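Local coordinates for protein glucose-6-phosphate isomerase (Chlamydia trachomatis D/UW-3/CX, PDB 6OTU) that catalyses the reversible isomerization of glucose-6-phosphate to fructose-6-phosphate, at residues 33-39 with 435-439; 179-183 with 195-199. All coordinates share one frame; numbering follows the deposited sequence.

Contact 1: residues 33-39 with 435-439; sequences LTASGCL and LALAQ
Leu39 reaches across to the last turn of helix 422-439, and its CD1 fits between two side chains one helical turn apart. This methyl lies 3.5 Å from Leu435 CD2, closer than usual van der Waals contact, and the two leucines run past each other in opposite directions. It also lies 3.6 Å from CG of Gln439, whose side chain slants across that of Leu39. Beside this pair, Leu33 CD1 rests 4.0 Å from Ala438 CB, while CB of Leu33 sits 3.3 Å from Ala438 O. Thr34 turns its CG2 to Gln439 O, at 3.2 Å; its OG1 bonds instead to Asp32 OD1.

The polar link is indirect. With chi2 at 178°, the Gln439 chain extends beyond CG and carries NE2 to a water at 3.2 Å; that water donates to Leu33 O and Ala35 O. The second carbonyl also accepts Cys38 N (3.0 Å), closing a type II beta turn whose third residue, Gly37, has the positive phi (74°) that favours glycine.

Leu435 and Gln439 also pack on Gly524 and Glu521 of the second subunit, respectively. Here an N-terminal loop covers the end of the helix in the beta-alpha-beta crossover between parallel strands 401-406 and 456-461.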
loop_
_atom_site.group_PDB
_atom_site.type_symbol
_atom_site.label_atom_id
_atom_site.label_comp_id
_atom_site.label_asym_id
_atom_site.label_seq_id
_atom_site.Cartn_x
_atom_site.Cartn_y
_atom_site.Cartn_z
ATOM N N LEU A 33 -21.894 -17.429 -7.502
ATOM C CA LEU A 33 -22.505 -16.104 -7.484
ATOM C C LEU A 33 -22.852 -15.597 -8.878
ATOM O O LEU A 33 -23.541 -14.581 -8.981
ATOM C CB LEU A 33 -21.589 -15.102 -6.769
ATOM C CG LEU A 33 -21.251 -15.458 -5.320
ATOM C CD1 LEU A 33 -20.080 -14.624 -4.754
ATOM C CD2 LEU A 33 -22.490 -15.362 -4.416
ATOM N N THR A 34 -22.389 -16.258 -9.949
ATOM C CA THR A 34 -22.736 -15.826 -11.297
ATOM C C THR A 34 -24.010 -16.472 -11.832
ATOM O O THR A 34 -24.475 -16.076 -12.905
ATOM C CB THR A 34 -21.618 -16.131 -12.297
ATOM O OG1 THR A 34 -21.593 -17.541 -12.555
ATOM C CG2 THR A 34 -20.243 -15.648 -11.819
ATOM N N ALA A 35 -24.568 -17.470 -11.142
ATOM C CA ALA A 35 -25.812 -18.088 -11.598
ATOM C C ALA A 35 -26.949 -17.081 -11.556
ATOM O O ALA A 35 -27.109 -16.357 -10.570
ATOM C CB ALA A 35 -26.159 -19.299 -10.733
ATOM N N SER A 36 -27.751 -17.053 -12.621
ATOM C CA SER A 36 -28.809 -16.057 -12.742
ATOM C C SER A 36 -29.758 -16.136 -11.553
ATOM O O SER A 36 -30.121 -17.224 -11.099
ATOM C CB SER A 36 -29.571 -16.248 -14.051
ATOM O OG SER A 36 -30.777 -16.951 -13.830
ATOM N N GLY A 37 -30.109 -14.970 -11.010
ATOM C CA GLY A 37 -30.978 -14.885 -9.852
ATOM C C GLY A 37 -30.383 -15.273 -8.511
ATOM O O GLY A 37 -31.134 -15.379 -7.537
ATOM N N CYS A 38 -29.065 -15.489 -8.413
ATOM C CA CYS A 38 -28.493 -15.907 -7.132
ATOM C C CYS A 38 -28.472 -14.761 -6.127
ATOM O O CYS A 38 -28.682 -14.980 -4.928
ATOM C CB CYS A 38 -27.082 -16.460 -7.323
ATOM S SG CYS A 38 -26.149 -16.670 -5.775
ATOM N N LEU A 39 -28.212 -13.536 -6.588
ATOM C CA LEU A 39 -28.181 -12.363 -5.711
ATOM C C LEU A 39 -29.591 -11.775 -5.595
ATOM O O LEU A 39 -29.898 -10.670 -6.056
ATOM C CB LEU A 39 -27.173 -11.344 -6.224
ATOM C CG LEU A 39 -25.699 -11.783 -6.232
ATOM C CD1 LEU A 39 -24.797 -10.603 -6.539
ATOM C CD2 LEU A 39 -25.291 -12.429 -4.921
ATOM N N LEU A 435 -20.981 -5.996 -6.767
ATOM C CA LEU A 435 -21.881 -6.789 -7.608
ATOM C C LEU A 435 -21.187 -7.287 -8.872
ATOM O O LEU A 435 -21.325 -8.458 -9.244
ATOM C CB LEU A 435 -23.112 -5.967 -7.969
ATOM C CG LEU A 435 -24.078 -5.811 -6.797
ATOM C CD1 LEU A 435 -25.235 -4.939 -7.196
ATOM C CD2 LEU A 435 -24.588 -7.160 -6.340
ATOM N N ALA A 436 -20.434 -6.412 -9.544
ATOM C CA ALA A 436 -19.757 -6.810 -10.772
ATOM C C ALA A 436 -18.723 -7.896 -10.502
ATOM O O ALA A 436 -18.637 -8.876 -11.250
ATOM C CB ALA A 436 -19.115 -5.589 -11.429
ATOM N N LEU A 437 -17.950 -7.752 -9.414
ATOM C CA LEU A 437 -16.947 -8.760 -9.074
ATOM C C LEU A 437 -17.600 -10.104 -8.778
ATOM O O LEU A 437 -17.070 -11.155 -9.154
ATOM C CB LEU A 437 -16.099 -8.296 -7.878
ATOM C CG LEU A 437 -14.988 -7.267 -8.147
ATOM C CD1 LEU A 437 -14.478 -6.607 -6.857
ATOM C CD2 LEU A 437 -13.829 -7.884 -8.938
ATOM N N ALA A 438 -18.757 -10.090 -8.116
ATOM C CA ALA A 438 -19.434 -11.336 -7.761
ATOM C C ALA A 438 -20.159 -11.976 -8.949
ATOM O O ALA A 438 -20.149 -13.205 -9.097
ATOM C CB ALA A 438 -20.416 -11.080 -6.619
ATOM N N GLN A 439 -20.820 -11.177 -9.786
ATOM C CA GLN A 439 -21.658 -11.735 -10.841
ATOM C C GLN A 439 -20.928 -11.908 -12.159
ATOM O O GLN A 439 -21.287 -12.795 -12.935
ATOM C CB GLN A 439 -22.874 -10.848 -11.114
ATOM C CG GLN A 439 -23.932 -10.871 -10.054
ATOM C CD GLN A 439 -25.068 -9.939 -10.394
ATOM O OE1 GLN A 439 -24.846 -8.777 -10.733
ATOM N NE2 GLN A 439 -26.296 -10.446 -10.330
HETATM O O HOH W 1 -25.968 -13.627 -9.928
#

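Contact 2: residues 179-183 with 195-199; sequences KRIFF and VLREI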
loop_
_atom_site.group_PDB
_atom_site.type_symbol
_atom_site.label_atom_id
_atom_site.label_comp_id
_atom_site.label_asym_id
_atom_site.label_seq_id
_atom_site.Cartn_x
_atom_site.Cartn_y
_atom_site.Cartn_z
ATOM N N LYS A 179 -3.923 22.770 13.985
ATOM C CA LYS A 179 -2.642 22.151 14.300
ATOM C C LYS A 179 -2.036 21.514 13.064
ATOM O O LYS A 179 -2.738 20.927 12.234
ATOM C CB LYS A 179 -2.808 21.086 15.383
ATOM C CG LYS A 179 -3.430 21.605 16.661
ATOM C CD LYS A 179 -2.765 22.909 17.099
ATOM C CE LYS A 179 -3.366 23.396 18.427
ATOM N NZ LYS A 179 -2.764 24.677 18.914
ATOM N N ARG A 180 -0.721 21.628 12.946
ATOM C CA ARG A 180 0.029 20.931 11.920
ATOM C C ARG A 180 0.718 19.722 12.543
ATOM O O ARG A 180 1.368 19.842 13.592
ATOM C CB ARG A 180 1.046 21.867 11.279
ATOM C CG ARG A 180 0.501 23.246 10.950
ATOM C CD ARG A 180 1.648 24.149 10.520
ATOM N NE ARG A 180 2.151 23.821 9.185
ATOM C CZ ARG A 180 3.434 23.858 8.832
ATOM N NH1 ARG A 180 4.363 24.199 9.722
ATOM N NH2 ARG A 180 3.793 23.561 7.586
ATOM N N ILE A 181 0.569 18.562 11.896
ATOM C CA ILE A 181 0.899 17.269 12.484
ATOM C C ILE A 181 1.803 16.511 11.523
ATOM O O ILE A 181 1.477 16.364 10.339
ATOM C CB ILE A 181 -0.369 16.451 12.810
ATOM C CG1 ILE A 181 -1.373 17.302 13.605
ATOM C CG2 ILE A 181 -0.027 15.173 13.559
ATOM C CD1 ILE A 181 -0.914 17.652 14.997
ATOM N N PHE A 182 2.937 16.033 12.031
ATOM C CA PHE A 182 3.912 15.302 11.235
ATOM C C PHE A 182 4.306 14.022 11.952
ATOM O O PHE A 182 4.219 13.915 13.183
ATOM C CB PHE A 182 5.171 16.150 10.964
ATOM C CG PHE A 182 4.886 17.437 10.248
ATOM C CD1 PHE A 182 4.560 18.584 10.957
ATOM C CD2 PHE A 182 4.921 17.494 8.859
ATOM C CE1 PHE A 182 4.274 19.764 10.294
ATOM C CE2 PHE A 182 4.643 18.674 8.185
ATOM C CZ PHE A 182 4.322 19.812 8.902
ATOM N N PHE A 183 4.756 13.046 11.165
ATOM C CA PHE A 183 5.263 11.784 11.691
ATOM C C PHE A 183 6.654 11.555 11.140
ATOM O O PHE A 183 6.845 11.543 9.922
ATOM C CB PHE A 183 4.350 10.608 11.335
ATOM C CG PHE A 183 2.960 10.763 11.850
ATOM C CD1 PHE A 183 2.023 11.488 11.134
ATOM C CD2 PHE A 183 2.591 10.204 13.069
ATOM C CE1 PHE A 183 0.734 11.643 11.623
ATOM C CE2 PHE A 183 1.296 10.349 13.554
ATOM C CZ PHE A 183 0.368 11.071 12.826
ATOM N N VAL A 195 10.589 16.977 7.440
ATOM C CA VAL A 195 9.742 17.579 8.458
ATOM C C VAL A 195 10.377 18.848 9.008
ATOM O O VAL A 195 9.712 19.880 9.143
ATOM C CB VAL A 195 9.453 16.552 9.560
ATOM C CG1 VAL A 195 8.768 17.226 10.756
ATOM C CG2 VAL A 195 8.604 15.430 8.966
ATOM N N LEU A 196 11.676 18.800 9.315
ATOM C CA LEU A 196 12.357 19.985 9.823
ATOM C C LEU A 196 12.290 21.135 8.824
ATOM O O LEU A 196 12.230 22.302 9.223
ATOM C CB LEU A 196 13.806 19.646 10.164
ATOM C CG LEU A 196 14.055 18.790 11.409
ATOM C CD1 LEU A 196 15.366 18.032 11.301
ATOM C CD2 LEU A 196 14.028 19.648 12.653
ATOM N N ARG A 197 12.264 20.823 7.527
ATOM C CA ARG A 197 12.155 21.868 6.521
ATOM C C ARG A 197 10.874 22.675 6.685
ATOM O O ARG A 197 10.826 23.846 6.296
ATOM C CB ARG A 197 12.217 21.249 5.123
ATOM C CG ARG A 197 12.211 22.250 3.986
ATOM C CD ARG A 197 11.814 21.575 2.687
ATOM N NE ARG A 197 12.386 22.243 1.521
ATOM C CZ ARG A 197 11.689 23.005 0.680
ATOM N NH1 ARG A 197 10.388 23.191 0.880
ATOM N NH2 ARG A 197 12.293 23.576 -0.363
ATOM N N GLU A 198 9.844 22.092 7.288
ATOM C CA GLU A 198 8.510 22.679 7.253
ATOM C C GLU A 198 8.083 23.398 8.529
ATOM O O GLU A 198 7.148 24.203 8.468
ATOM C CB GLU A 198 7.473 21.590 6.942
ATOM C CG GLU A 198 7.705 20.876 5.608
ATOM C CD GLU A 198 7.595 21.815 4.408
ATOM O OE1 GLU A 198 6.795 22.777 4.484
ATOM O OE2 GLU A 198 8.303 21.591 3.397
ATOM N N ILE A 199 8.719 23.147 9.677
ATOM C CA ILE A 199 8.139 23.505 10.970
ATOM C C ILE A 199 8.900 24.653 11.624
ATOM O O ILE A 199 10.094 24.876 11.383
ATOM C CB ILE A 199 8.095 22.286 11.915
ATOM C CG1 ILE A 199 9.519 21.862 12.301
ATOM C CG2 ILE A 199 7.347 21.126 11.258
ATOM C CD1 ILE A 199 9.601 20.593 13.116
#
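Phe182, on strand 180-184, packs against residues 195-199, where helix 189-196 gives way to the following connection, within a beta-alpha-beta crossover of the five-stranded parallel sheet of a SIS domain. The crossover runs from edge strand 180-184 to strand 204-209, passing over strand 151-155, which lies between them. Backbone bonds of Arg180 and Phe182 to Leu152 tie the edge strand to this neighbour.

Of all the residues here, Phe182 has the most surface buried by the contact. Its CB points at the other segment, and with CG anti to the carbonyl carbon (chi1 -59°) the ring lies where Val195 meets its root and Ile199 and Glu198 its outer atoms. Val195 contributes CG1, 3.8 Å from Phe182 CB, and this branch also touches CG. Further out, Ile199 CG2 comes to 3.5 Å from CE1 of Phe182, the two side chains running past each other in opposite directions. Glu198 completes the set, crossing the phenylalanine side chain at about a right angle with CB 4.1 Å from CZ. Val195 and Ile199 also pack on Phe225 of helix 216-231.

Glu198 also faces Arg180. Its OE1 stands 4.4 Å from Arg180 NH2, beyond a salt bridge, although the opposite charges may still attract. Phe182 CZ lies 4.0 Å above the guanidinium plane of Arg180, offset toward the rim of the group. The direct bond uses the Glu198 backbone: Arg180 NH1 donates to Glu198 O over 3.1 Å, nearly straight at 167°. The oxygen lies in the guanidinium plane, at the group's edge, whereas NH1 stands above the plane of the carbonyl, 42° out of it.

In the fold
From the N terminus, the chain passes helix 18-26 and enters the loop that supplies residues 33-39. Contact 1 closes only 396 residues later, near the end of helix 422-439, so it encloses most of the chain and joins the N-terminal region to the part built on the six-stranded mixed sheet. Contact 2 falls wholly within that span without crossing it. It closes a short connection of 11 residues from strand 180-184, at the edge of the five-stranded parallel sheet, through helix 189-196. The two centres are 48 Å apart and the nearest atoms about 30 Å, which rules out direct touch. Both contacts, however, include residues that meet the second subunit of the dimer.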